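Local coordinates for cytoplasmic protein (Cryptococcus neoformans var. grubii serotype A, PDB 7LPO) that probably hydrolyses the beta-glucosidic bond of steryl glucosides, acting as a sterylglucosidase of glycoside hydrolase family 5, at residues Phe387-Leu390 and His396-Asp399; Trp212-Ala217 and Cys366-His371; Pro272-Ile277 and Val431-Pro436; Thr298-Met303 and Gly372-Ala377. One frame throughout, in Å; residues are numbered along the deposited sequence.

Contact 1. Residues Phe387-Leu390 and His396-Asp399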
loop_
_atom_site.group_PDB
_atom_site.type_symbol
_atom_site.label_atom_id
_atom_site.label_comp_id
_atom_site.label_asym_id
_atom_site.label_seq_id
_atom_site.Cartn_x
_atom_site.Cartn_y
_atom_site.Cartn_z
ATOM N N PHE A 387 -22.447 -8.110 -15.464
ATOM C CA PHE A 387 -21.042 -8.217 -15.095
ATOM C C PHE A 387 -20.726 -9.433 -14.225
ATOM O O PHE A 387 -19.554 -9.658 -13.906
ATOM C CB PHE A 387 -20.601 -6.949 -14.364
ATOM C CG PHE A 387 -20.692 -5.695 -15.191
ATOM C CD1 PHE A 387 -19.678 -5.348 -16.072
ATOM C CD2 PHE A 387 -21.780 -4.845 -15.071
ATOM C CE1 PHE A 387 -19.752 -4.164 -16.825
ATOM C CE2 PHE A 387 -21.859 -3.669 -15.815
ATOM C CZ PHE A 387 -20.836 -3.327 -16.687
ATOM N N SER A 388 -21.720 -10.224 -13.836
ATOM C CA SER A 388 -21.474 -11.381 -12.982
ATOM C C SER A 388 -21.105 -12.640 -13.759
ATOM O O SER A 388 -20.650 -13.617 -13.150
ATOM C CB SER A 388 -22.709 -11.676 -12.127
ATOM O OG SER A 388 -23.793 -12.090 -12.942
ATOM N N THR A 389 -21.293 -12.639 -15.073
ATOM C CA THR A 389 -21.035 -13.794 -15.918
ATOM C C THR A 389 -20.355 -13.294 -17.189
ATOM O O THR A 389 -20.023 -12.114 -17.311
ATOM C CB THR A 389 -22.342 -14.542 -16.235
ATOM O OG1 THR A 389 -23.276 -13.645 -16.859
ATOM C CG2 THR A 389 -22.979 -15.113 -14.960
ATOM N N LEU A 390 -20.161 -14.181 -18.151
ATOM C CA LEU A 390 -19.668 -13.781 -19.471
ATOM C C LEU A 390 -20.848 -13.460 -20.384
ATOM O O LEU A 390 -21.753 -14.290 -20.521
ATOM C CB LEU A 390 -18.824 -14.889 -20.086
ATOM C CG LEU A 390 -17.687 -15.374 -19.180
ATOM C CD1 LEU A 390 -17.122 -16.688 -19.666
ATOM C CD2 LEU A 390 -16.584 -14.308 -19.100
ATOM N N HIS A 396 -21.979 -19.224 -16.938
ATOM C CA HIS A 396 -20.709 -19.190 -16.227
ATOM C C HIS A 396 -20.575 -17.923 -15.385
ATOM O O HIS A 396 -20.801 -16.818 -15.878
ATOM C CB HIS A 396 -19.590 -19.263 -17.265
ATOM C CG HIS A 396 -18.249 -19.604 -16.703
ATOM N ND1 HIS A 396 -17.149 -18.790 -16.863
ATOM C CD2 HIS A 396 -17.825 -20.681 -16.003
ATOM C CE1 HIS A 396 -16.107 -19.345 -16.271
ATOM N NE2 HIS A 396 -16.491 -20.492 -15.740
ATOM N N GLN A 397 -20.179 -18.077 -14.125
ATOM C CA GLN A 397 -20.008 -16.942 -13.225
ATOM C C GLN A 397 -18.524 -16.622 -13.061
ATOM O O GLN A 397 -17.693 -17.528 -12.950
ATOM C CB GLN A 397 -20.663 -17.217 -11.868
ATOM C CG GLN A 397 -22.204 -17.267 -11.930
ATOM C CD GLN A 397 -22.889 -16.204 -11.065
ATOM O OE1 GLN A 397 -22.560 -16.040 -9.889
ATOM N NE2 GLN A 397 -23.854 -15.488 -11.646
ATOM N N VAL A 398 -18.194 -15.317 -13.056
ATOM C CA VAL A 398 -16.803 -14.881 -13.160
ATOM C C VAL A 398 -16.198 -14.670 -11.776
ATOM O O VAL A 398 -16.885 -14.396 -10.789
ATOM C CB VAL A 398 -16.657 -13.593 -14.003
ATOM C CG1 VAL A 398 -17.101 -13.821 -15.448
ATOM C CG2 VAL A 398 -17.433 -12.451 -13.352
ATOM N N ASP A 399 -14.873 -14.768 -11.724
ATOM C CA ASP A 399 -14.070 -14.512 -10.532
ATOM C C ASP A 399 -13.049 -13.448 -10.909
ATOM O O ASP A 399 -12.155 -13.705 -11.720
ATOM C CB ASP A 399 -13.380 -15.791 -10.060
ATOM C CG ASP A 399 -12.608 -15.603 -8.769
ATOM O OD1 ASP A 399 -12.051 -14.506 -8.548
ATOM O OD2 ASP A 399 -12.555 -16.566 -7.970
HETATM O O HOH W 1 -19.488 -13.498 -10.451
#
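A short excursion of the chain ahead of helix 400-419 folds back on itself, so that Ser388, Thr389 and Leu390 lie against His396, Gln397 and Val398. The polar centre of the contact is Ser388 O. Val398 N donates to this oxygen at 3.0 Å in a nearly straight bond (164°), with the donor tilted 34° from the carbonyl plane. Gln397 CA adds a C-H...O contact to it at 3.4 Å, and a water that donates to both Ser388 O and Val398 O closes a small bridge, so two hydrogen bonds grip the one carbonyl. The Val398 branches part: CG1 meets Leu390 CD2 at 3.7 Å in the apolar contact, while CG2 lies by the carbonyl oxygens of Ser388 and Phe387. On the exposed side, the Gln397 chain, bent at chi2 (-119°), folds its NE2 back to 3.4 Å from Thr389 CG2. Ser388 OG is nearby but has its hydrogen bond with Asp385 O. Asp399 then takes the N-cap position, its OD1 making weak bonds to Val401 N and Asp402 N. Helix 206-221 lies against this excursion: Leu390 packs on Thr220, Val398 packs on Tyr221, and the Tyr221 hydroxyl is hydrogen-bonded to Thr389 O.

Contact 2. Residues Trp212-Ala217 and Cys366-His371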
loop_
_atom_site.group_PDB
_atom_site.type_symbol
_atom_site.label_atom_id
_atom_site.label_comp_id
_atom_site.label_asym_id
_atom_site.label_seq_id
_atom_site.Cartn_x
_atom_site.Cartn_y
_atom_site.Cartn_z
ATOM N N TRP A 212 -11.908 0.733 -14.268
ATOM C CA TRP A 212 -11.345 -0.542 -13.845
ATOM C C TRP A 212 -11.940 -1.709 -14.624
ATOM O O TRP A 212 -11.244 -2.696 -14.872
ATOM C CB TRP A 212 -11.558 -0.730 -12.346
ATOM C CG TRP A 212 -10.641 0.076 -11.504
ATOM C CD1 TRP A 212 -10.983 1.094 -10.674
ATOM C CD2 TRP A 212 -9.213 -0.058 -11.413
ATOM N NE1 TRP A 212 -9.860 1.600 -10.060
ATOM C CE2 TRP A 212 -8.761 0.913 -10.500
ATOM C CE3 TRP A 212 -8.277 -0.906 -12.016
ATOM C CZ2 TRP A 212 -7.416 1.057 -10.163
ATOM C CZ3 TRP A 212 -6.943 -0.765 -11.679
ATOM C CH2 TRP A 212 -6.523 0.213 -10.761
ATOM N N THR A 213 -13.213 -1.624 -15.014
ATOM C CA THR A 213 -13.794 -2.665 -15.858
ATOM C C THR A 213 -13.116 -2.686 -17.227
ATOM O O THR A 213 -12.842 -3.761 -17.779
ATOM C CB THR A 213 -15.302 -2.438 -15.999
ATOM O OG1 THR A 213 -15.928 -2.439 -14.711
ATOM C CG2 THR A 213 -15.956 -3.520 -16.835
ATOM N N PHE A 214 -12.835 -1.500 -17.782
ATOM C CA PHE A 214 -12.027 -1.395 -18.993
ATOM C C PHE A 214 -10.665 -2.055 -18.790
ATOM O O PHE A 214 -10.265 -2.941 -19.552
ATOM C CB PHE A 214 -11.846 0.087 -19.377
ATOM C CG PHE A 214 -13.061 0.742 -19.998
ATOM C CD1 PHE A 214 -14.173 0.015 -20.378
ATOM C CD2 PHE A 214 -13.067 2.115 -20.225
ATOM C CE1 PHE A 214 -15.269 0.643 -20.983
ATOM C CE2 PHE A 214 -14.167 2.747 -20.817
ATOM C CZ PHE A 214 -15.264 2.013 -21.193
ATOM N N PHE A 215 -9.944 -1.632 -17.746
ATOM C CA PHE A 215 -8.557 -2.055 -17.549
ATOM C C PHE A 215 -8.419 -3.574 -17.507
ATOM O O PHE A 215 -7.541 -4.145 -18.163
ATOM C CB PHE A 215 -8.014 -1.435 -16.258
ATOM C CG PHE A 215 -6.531 -1.632 -16.052
ATOM C CD1 PHE A 215 -5.610 -0.809 -16.691
ATOM C CD2 PHE A 215 -6.058 -2.624 -15.203
ATOM C CE1 PHE A 215 -4.259 -0.970 -16.498
ATOM C CE2 PHE A 215 -4.694 -2.787 -15.008
ATOM C CZ PHE A 215 -3.795 -1.946 -15.664
ATOM N N PHE A 216 -9.250 -4.243 -16.713
ATOM C CA PHE A 216 -9.082 -5.663 -16.455
ATOM C C PHE A 216 -9.934 -6.545 -17.346
ATOM O O PHE A 216 -9.612 -7.726 -17.492
ATOM C CB PHE A 216 -9.430 -6.002 -15.000
ATOM C CG PHE A 216 -8.375 -5.629 -14.023
ATOM C CD1 PHE A 216 -7.113 -6.177 -14.103
ATOM C CD2 PHE A 216 -8.643 -4.721 -13.024
ATOM C CE1 PHE A 216 -6.140 -5.830 -13.207
ATOM C CE2 PHE A 216 -7.669 -4.373 -12.116
ATOM C CZ PHE A 216 -6.419 -4.931 -12.203
ATOM N N ALA A 217 -11.017 -6.015 -17.932
ATOM C CA ALA A 217 -11.957 -6.886 -18.628
ATOM C C ALA A 217 -12.702 -6.194 -19.761
ATOM O O ALA A 217 -13.800 -6.639 -20.117
ATOM C CB ALA A 217 -12.978 -7.455 -17.613
ATOM N N CYS A 366 -23.733 7.039 -22.498
ATOM C CA CYS A 366 -23.251 6.000 -21.598
ATOM C C CYS A 366 -22.759 4.792 -22.379
ATOM O O CYS A 366 -23.489 4.228 -23.204
ATOM C CB CYS A 366 -24.355 5.570 -20.632
ATOM S SG CYS A 366 -23.852 4.286 -19.472
ATOM N N ILE A 367 -21.518 4.380 -22.098
ATOM C CA ILE A 367 -20.940 3.238 -22.791
ATOM C C ILE A 367 -21.593 1.931 -22.358
ATOM O O ILE A 367 -21.602 0.962 -23.130
ATOM C CB ILE A 367 -19.413 3.220 -22.574
ATOM C CG1 ILE A 367 -18.732 2.290 -23.581
ATOM C CG2 ILE A 367 -19.055 2.815 -21.147
ATOM C CD1 ILE A 367 -18.943 2.712 -25.047
ATOM N N TRP A 368 -22.182 1.884 -21.158
ATOM C CA TRP A 368 -22.831 0.657 -20.699
ATOM C C TRP A 368 -24.217 0.506 -21.304
ATOM O O TRP A 368 -24.615 -0.602 -21.681
ATOM C CB TRP A 368 -22.881 0.644 -19.175
ATOM C CG TRP A 368 -21.504 0.774 -18.620
ATOM C CD1 TRP A 368 -21.036 1.754 -17.797
ATOM C CD2 TRP A 368 -20.392 -0.094 -18.883
ATOM N NE1 TRP A 368 -19.701 1.553 -17.533
ATOM C CE2 TRP A 368 -19.289 0.416 -18.178
ATOM C CE3 TRP A 368 -20.230 -1.255 -19.643
ATOM C CZ2 TRP A 368 -18.045 -0.201 -18.200
ATOM C CZ3 TRP A 368 -18.999 -1.861 -19.670
ATOM C CH2 TRP A 368 -17.921 -1.337 -18.954
ATOM N N ALA A 369 -24.945 1.616 -21.438
ATOM C CA ALA A 369 -26.160 1.603 -22.244
ATOM C C ALA A 369 -25.850 1.182 -23.672
ATOM O O ALA A 369 -26.614 0.434 -24.293
ATOM C CB ALA A 369 -26.816 2.986 -22.229
ATOM N N HIS A 370 -24.724 1.654 -24.207
ATOM C CA HIS A 370 -24.347 1.334 -25.573
ATOM C C HIS A 370 -24.052 -0.145 -25.753
ATOM O O HIS A 370 -24.100 -0.637 -26.880
ATOM C CB HIS A 370 -23.130 2.161 -25.978
ATOM C CG HIS A 370 -22.810 2.079 -27.433
ATOM N ND1 HIS A 370 -23.731 2.378 -28.411
ATOM C CD2 HIS A 370 -21.673 1.726 -28.077
ATOM C CE1 HIS A 370 -23.173 2.222 -29.597
ATOM N NE2 HIS A 370 -21.928 1.818 -29.422
ATOM N N HIS A 371 -23.737 -0.855 -24.674
ATOM C CA HIS A 371 -23.574 -2.298 -24.706
ATOM C C HIS A 371 -24.826 -3.028 -24.236
ATOM O O HIS A 371 -24.780 -4.241 -24.026
ATOM C CB HIS A 371 -22.360 -2.702 -23.862
ATOM C CG HIS A 371 -21.056 -2.436 -24.544
ATOM N ND1 HIS A 371 -20.421 -1.213 -24.483
ATOM C CD2 HIS A 371 -20.299 -3.214 -25.355
ATOM C CE1 HIS A 371 -19.316 -1.258 -25.208
ATOM N NE2 HIS A 371 -19.215 -2.463 -25.741
#
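Thr213 and Phe214, on helix 206-221, pack against Ile367 and Trp368 of the short, weakly bonded helix 367-370, a buried helix-to-helix contact in which side chains alone bridge the gap. The aromatic part is one oblique pair: the Phe214 ring and the six-membered ring of Trp368 have centroids 5.7 Å apart and planes inclined at 42°. Phe214 CE1 comes to 3.9 Å from Trp368 CH2. Two aliphatic groups add to the pair. Thr213 and Trp368 approach each other from opposite directions, Thr213 CG2 3.6 Å from Trp368 CH2. Ile367 CG2 rests over one face of its neighbour's indole, toward the rim, and also touches Phe214 CZ at 3.9 Å. With CG2 of Thr213 anti to the backbone N, OG1 (chi1 -58°) is turned aside to Gln209 O and Leu276 N. Likewise the indole N-H of Trp368 pairs with Thr210 OG1, so hydrogen bonds beyond the contact occupy both polar ends and none crosses it. Side-chain bonds also hold the short helix: Cys366 SG, at the N-cap, accepts from Ala369 N at 3.5 Å in a capping bond, and His371 ND1, with the acceptor in its ring plane, donates to Ile367 O at 2.8 Å.

Contact 3. Residues Pro272-Ile277 and Val431-Pro436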
loop_
_atom_site.group_PDB
_atom_site.type_symbol
_atom_site.label_atom_id
_atom_site.label_comp_id
_atom_site.label_asym_id
_atom_site.label_seq_id
_atom_site.Cartn_x
_atom_site.Cartn_y
_atom_site.Cartn_z
ATOM N N PRO A 272 -5.536 -2.846 -6.721
ATOM C CA PRO A 272 -6.270 -2.628 -7.973
ATOM C C PRO A 272 -7.777 -2.629 -7.774
ATOM O O PRO A 272 -8.321 -3.425 -7.009
ATOM C CB PRO A 272 -5.825 -3.803 -8.848
ATOM C CG PRO A 272 -5.421 -4.861 -7.864
ATOM C CD PRO A 272 -4.799 -4.120 -6.708
ATOM N N GLY A 273 -8.460 -1.742 -8.495
ATOM C CA GLY A 273 -9.909 -1.714 -8.443
ATOM C C GLY A 273 -10.532 -2.839 -9.252
ATOM O O GLY A 273 -9.979 -3.305 -10.250
ATOM N N GLU A 274 -11.705 -3.279 -8.801
ATOM C CA GLU A 274 -12.446 -4.349 -9.457
ATOM C C GLU A 274 -13.516 -3.814 -10.399
ATOM O O GLU A 274 -14.163 -4.600 -11.098
ATOM C CB GLU A 274 -13.095 -5.270 -8.411
ATOM C CG GLU A 274 -12.218 -5.530 -7.190
ATOM C CD GLU A 274 -12.681 -6.726 -6.343
ATOM O OE1 GLU A 274 -11.828 -7.330 -5.648
ATOM O OE2 GLU A 274 -13.891 -7.060 -6.368
ATOM N N GLY A 275 -13.716 -2.500 -10.429
ATOM C CA GLY A 275 -14.781 -1.929 -11.232
ATOM C C GLY A 275 -16.119 -2.571 -10.946
ATOM O O GLY A 275 -16.499 -2.795 -9.795
ATOM N N LEU A 276 -16.852 -2.877 -12.007
ATOM C CA LEU A 276 -18.137 -3.541 -11.885
ATOM C C LEU A 276 -18.035 -5.052 -12.023
ATOM O O LEU A 276 -19.065 -5.733 -11.990
ATOM C CB LEU A 276 -19.093 -2.986 -12.932
ATOM C CG LEU A 276 -19.506 -1.538 -12.663
ATOM C CD1 LEU A 276 -20.244 -0.965 -13.848
ATOM C CD2 LEU A 276 -20.356 -1.463 -11.399
ATOM N N ILE A 277 -16.822 -5.589 -12.164
ATOM C CA ILE A 277 -16.650 -7.007 -12.441
ATOM C C ILE A 277 -17.134 -7.820 -11.252
ATOM O O ILE A 277 -16.701 -7.604 -10.113
ATOM C CB ILE A 277 -15.180 -7.324 -12.740
ATOM C CG1 ILE A 277 -14.699 -6.615 -14.001
ATOM C CG2 ILE A 277 -14.998 -8.813 -12.883
ATOM C CD1 ILE A 277 -13.184 -6.508 -14.069
ATOM N N VAL A 431 -7.340 -6.098 -2.677
ATOM C CA VAL A 431 -7.626 -5.885 -1.266
ATOM C C VAL A 431 -8.709 -6.842 -0.799
ATOM O O VAL A 431 -9.725 -7.034 -1.473
ATOM C CB VAL A 431 -8.038 -4.418 -1.043
ATOM C CG1 VAL A 431 -8.730 -4.242 0.288
ATOM C CG2 VAL A 431 -6.826 -3.504 -1.124
ATOM N N LEU A 432 -8.476 -7.450 0.365
ATOM C CA LEU A 432 -9.418 -8.305 1.076
ATOM C C LEU A 432 -9.750 -9.590 0.333
ATOM O O LEU A 432 -10.728 -10.261 0.680
ATOM C CB LEU A 432 -10.711 -7.542 1.390
ATOM C CG LEU A 432 -10.566 -6.402 2.406
ATOM C CD1 LEU A 432 -11.881 -5.642 2.542
ATOM C CD2 LEU A 432 -10.097 -6.925 3.764
ATOM N N ARG A 433 -8.972 -9.954 -0.678
ATOM C CA ARG A 433 -9.160 -11.201 -1.403
ATOM C C ARG A 433 -7.946 -12.098 -1.188
ATOM O O ARG A 433 -6.829 -11.624 -0.960
ATOM C CB ARG A 433 -9.364 -10.951 -2.913
ATOM C CG ARG A 433 -10.406 -9.879 -3.278
ATOM C CD ARG A 433 -11.832 -10.356 -3.019
ATOM N NE ARG A 433 -12.794 -9.714 -3.916
ATOM C CZ ARG A 433 -14.021 -9.326 -3.561
ATOM N NH1 ARG A 433 -14.462 -9.511 -2.313
ATOM N NH2 ARG A 433 -14.815 -8.751 -4.460
ATOM N N GLN A 434 -8.168 -13.395 -1.261
ATOM C CA GLN A 434 -7.037 -14.306 -1.291
ATOM C C GLN A 434 -6.387 -14.263 -2.668
ATOM O O GLN A 434 -7.068 -14.040 -3.674
ATOM C CB GLN A 434 -7.480 -15.731 -0.995
ATOM C CG GLN A 434 -7.946 -15.982 0.424
ATOM C CD GLN A 434 -8.281 -17.452 0.645
ATOM O OE1 GLN A 434 -8.961 -18.078 -0.174
ATOM N NE2 GLN A 434 -7.793 -18.011 1.741
ATOM N N PRO A 435 -5.079 -14.482 -2.752
ATOM C CA PRO A 435 -4.441 -14.561 -4.064
ATOM C C PRO A 435 -4.955 -15.772 -4.820
ATOM O O PRO A 435 -5.473 -16.719 -4.205
ATOM C CB PRO A 435 -2.945 -14.692 -3.734
ATOM C CG PRO A 435 -2.917 -15.322 -2.394
ATOM C CD PRO A 435 -4.135 -14.785 -1.658
ATOM N N PRO A 436 -4.853 -15.773 -6.146
ATOM C CA PRO A 436 -5.154 -16.985 -6.908
ATOM C C PRO A 436 -3.972 -17.940 -6.841
ATOM O O PRO A 436 -2.878 -17.589 -6.400
ATOM C CB PRO A 436 -5.363 -16.465 -8.330
ATOM C CG PRO A 436 -4.384 -15.305 -8.417
ATOM C CD PRO A 436 -4.221 -14.747 -6.999
HETATM O O HOH W 2 -7.691 -3.910 -4.543
HETATM O O HOH W 3 -10.358 -6.101 -4.024
#
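Glu274 and Arg433 form a salt bridge between two loops that follow neighbouring parallel strands, 263-267 and 424-427. In the TIM-barrel fold of family 5 hydrolases such loops lie at the C-terminal end of the barrel, the end on which the active site opens. The two side chains approach from opposite directions, carboxylate toward guanidinium edge, but they do not meet flat: their planes stand 47° apart. Arg433 NH2 gives the stronger bond, 2.7 Å to the syn lone pair of Glu274 OE2, an oxygen that lies 30° out of the guanidinium plane. The second prong, Arg433 NE to Glu274 OE1 at 3.1 Å, is weak, its N-H...O angle only 122°, which is consistent with the twist between the planes. Glu274 reaches across with its chain extended beyond CG, whereas Arg433 bends at chi2, which turns NE and NH2 together onto the acid. A type II' turn from Glu274 to Ile277, closed by the bond from Ile277 N to Glu274 O and with a glycine at its positive-phi position, carries the carboxylate side chain. Glu274 also packs on Phe400 of helix 400-419 and on Pro430. Two waters add to the link. One donates to the carboxylate oxygen Glu274 OE1 and to Val431 O, so OE1 has two partners; the other joins the backbones, donating to Pro272 O at 2.6 Å and accepting from Val431 N at 2.9 Å.

Contact 4. Residues Thr298-Met303 and Gly372-Ala377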
loop_
_atom_site.group_PDB
_atom_site.type_symbol
_atom_site.label_atom_id
_atom_site.label_comp_id
_atom_site.label_asym_id
_atom_site.label_seq_id
_atom_site.Cartn_x
_atom_site.Cartn_y
_atom_site.Cartn_z
ATOM N N THR A 298 -26.143 3.570 -6.258
ATOM C CA THR A 298 -26.022 2.226 -6.797
ATOM C C THR A 298 -25.376 2.309 -8.178
ATOM O O THR A 298 -25.325 3.387 -8.775
ATOM C CB THR A 298 -27.399 1.583 -6.896
ATOM O OG1 THR A 298 -28.202 2.325 -7.826
ATOM C CG2 THR A 298 -28.091 1.587 -5.531
ATOM N N PRO A 299 -24.882 1.193 -8.717
ATOM C CA PRO A 299 -24.322 1.245 -10.083
ATOM C C PRO A 299 -25.270 1.865 -11.102
ATOM O O PRO A 299 -24.842 2.709 -11.902
ATOM C CB PRO A 299 -24.011 -0.229 -10.391
ATOM C CG PRO A 299 -23.739 -0.833 -9.041
ATOM C CD PRO A 299 -24.687 -0.127 -8.084
ATOM N N ILE A 300 -26.555 1.510 -11.075
ATOM C CA ILE A 300 -27.472 2.049 -12.076
ATOM C C ILE A 300 -27.791 3.514 -11.783
ATOM O O ILE A 300 -27.909 4.331 -12.704
ATOM C CB ILE A 300 -28.749 1.192 -12.165
ATOM C CG1 ILE A 300 -29.662 1.724 -13.273
ATOM C CG2 ILE A 300 -29.490 1.190 -10.840
ATOM C CD1 ILE A 300 -29.062 1.675 -14.645
ATOM N N GLU A 301 -27.922 3.880 -10.504
ATOM C CA GLU A 301 -28.106 5.291 -10.181
ATOM C C GLU A 301 -26.927 6.123 -10.671
ATOM O O GLU A 301 -27.108 7.256 -11.126
ATOM C CB GLU A 301 -28.299 5.485 -8.678
ATOM C CG GLU A 301 -29.656 5.028 -8.165
ATOM C CD GLU A 301 -29.820 5.237 -6.657
ATOM O OE1 GLU A 301 -28.806 5.195 -5.916
ATOM O OE2 GLU A 301 -30.973 5.446 -6.210
ATOM N N GLY A 302 -25.709 5.584 -10.582
ATOM C CA GLY A 302 -24.546 6.332 -11.028
ATOM C C GLY A 302 -24.509 6.512 -12.534
ATOM O O GLY A 302 -24.082 7.559 -13.030
ATOM N N MET A 303 -24.949 5.491 -13.277
ATOM C CA MET A 303 -25.057 5.603 -14.726
ATOM C C MET A 303 -26.088 6.656 -15.123
ATOM O O MET A 303 -25.849 7.452 -16.038
ATOM C CB MET A 303 -25.423 4.245 -15.324
ATOM C CG MET A 303 -24.315 3.193 -15.226
ATOM S SD MET A 303 -24.876 1.533 -15.683
ATOM C CE MET A 303 -23.430 0.561 -15.251
ATOM N N GLY A 372 -25.942 -2.317 -24.073
ATOM C CA GLY A 372 -27.204 -2.950 -23.753
ATOM C C GLY A 372 -27.448 -3.222 -22.286
ATOM O O GLY A 372 -28.376 -3.973 -21.964
ATOM N N VAL A 373 -26.653 -2.643 -21.385
ATOM C CA VAL A 373 -26.872 -2.868 -19.960
ATOM C C VAL A 373 -28.162 -2.202 -19.507
ATOM O O VAL A 373 -28.908 -2.762 -18.694
ATOM C CB VAL A 373 -25.661 -2.371 -19.149
ATOM C CG1 VAL A 373 -25.939 -2.449 -17.640
ATOM C CG2 VAL A 373 -24.425 -3.181 -19.515
ATOM N N TRP A 374 -28.440 -0.991 -19.995
ATOM C CA TRP A 374 -29.665 -0.298 -19.625
ATOM C C TRP A 374 -30.139 0.561 -20.784
ATOM O O TRP A 374 -29.404 0.824 -21.736
ATOM C CB TRP A 374 -29.479 0.545 -18.358
ATOM C CG TRP A 374 -28.531 1.697 -18.444
ATOM C CD1 TRP A 374 -27.179 1.636 -18.623
ATOM C CD2 TRP A 374 -28.854 3.091 -18.314
ATOM N NE1 TRP A 374 -26.645 2.903 -18.620
ATOM C CE2 TRP A 374 -27.649 3.813 -18.427
ATOM C CE3 TRP A 374 -30.041 3.796 -18.106
ATOM C CZ2 TRP A 374 -27.598 5.200 -18.346
ATOM C CZ3 TRP A 374 -29.989 5.175 -18.032
ATOM C CH2 TRP A 374 -28.776 5.863 -18.154
ATOM N N GLU A 375 -31.386 1.008 -20.677
ATOM C CA GLU A 375 -32.052 1.794 -21.707
ATOM C C GLU A 375 -32.228 3.221 -21.210
ATOM O O GLU A 375 -32.954 3.454 -20.238
ATOM C CB GLU A 375 -33.408 1.186 -22.062
ATOM C CG GLU A 375 -34.133 1.938 -23.165
ATOM C CD GLU A 375 -35.446 1.289 -23.552
ATOM O OE1 GLU A 375 -36.053 0.610 -22.696
ATOM O OE2 GLU A 375 -35.872 1.461 -24.715
ATOM N N ILE A 376 -31.601 4.173 -21.907
ATOM C CA ILE A 376 -31.574 5.558 -21.442
ATOM C C ILE A 376 -32.960 6.194 -21.505
ATOM O O ILE A 376 -33.326 6.990 -20.630
ATOM C CB ILE A 376 -30.549 6.369 -22.259
ATOM C CG1 ILE A 376 -29.123 6.017 -21.818
ATOM C CG2 ILE A 376 -30.812 7.858 -22.111
ATOM C CD1 ILE A 376 -28.054 6.489 -22.773
ATOM N N ALA A 377 -33.746 5.880 -22.538
ATOM C CA ALA A 377 -35.037 6.546 -22.700
ATOM C C ALA A 377 -35.964 6.250 -21.526
ATOM O O ALA A 377 -36.668 7.143 -21.038
ATOM C CB ALA A 377 -35.691 6.125 -24.020
#
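The indole of Trp374 is clasped between two isoleucines: Ile300 CD1 sits over one face, 3.7 Å above the plane, and Ile376 CG1, from the tryptophan's own segment, lies at the same height over the opposite face. Ile300 and Met303, one turn apart on helix 299-306, make the cross-segment side of this clasp. Ile300 places CD1 over the face, 3.8 Å from Trp374 CG and 28° off the normal of the five-membered ring, a CH-pi contact. Met303 runs past the indole in the opposite sense on the same face, and its SD lies 4.2 Å from the centroid of the five-membered ring in an oblique Met-aromatic contact. Farther along, Met303 CB is 3.8 Å from Trp374 CE2, and Met303 O approaches Trp374 CZ2 at 3.7 Å. The indole faces the helix because Trp374 holds CG between its backbone N and carbonyl carbon (chi1 65°). Both segments are shaped by helix ends. Thr298 and Glu301 form a capping box at the start of helix 299-306, whereas Gly372, with positive phi, is the C-prime residue of the Schellman motif that ends helix 367-370 and swings the chain toward strand 374-375. Trp374 NE1 has its hydrogen-bond partner outside the two segments. With no hydrogen bond across it, the contact probably owes its cohesion mainly to dispersion, with the pi cloud meeting a methyl group and a polarisable sulfur.

Along the chain the segments run 212-217, 272-277, 298-303, 366-371, 372-377, 387-390, 396-399 and 431-436. Contact 3 spans all of contacts 1 and 4, while contact 2 crosses both 3 and 4. Contacts 2 and 4 have centres about 12 Å apart and share the continuous run from helix 367-370 into strand 374-375; contacts 3 and 4, about 23 Å apart, are the most distant pair. Trp368 touches Phe387 of contact 1 and Met303 of contact 4; Leu276 of contact 3 reaches Phe387, Thr213 and Met303. Helix 206-221 supplies one side of contact 2 and touches contacts 1 and 3. Much of the excursion between strands 263-267 and 424-427, with the loop after the latter, forms one packed region.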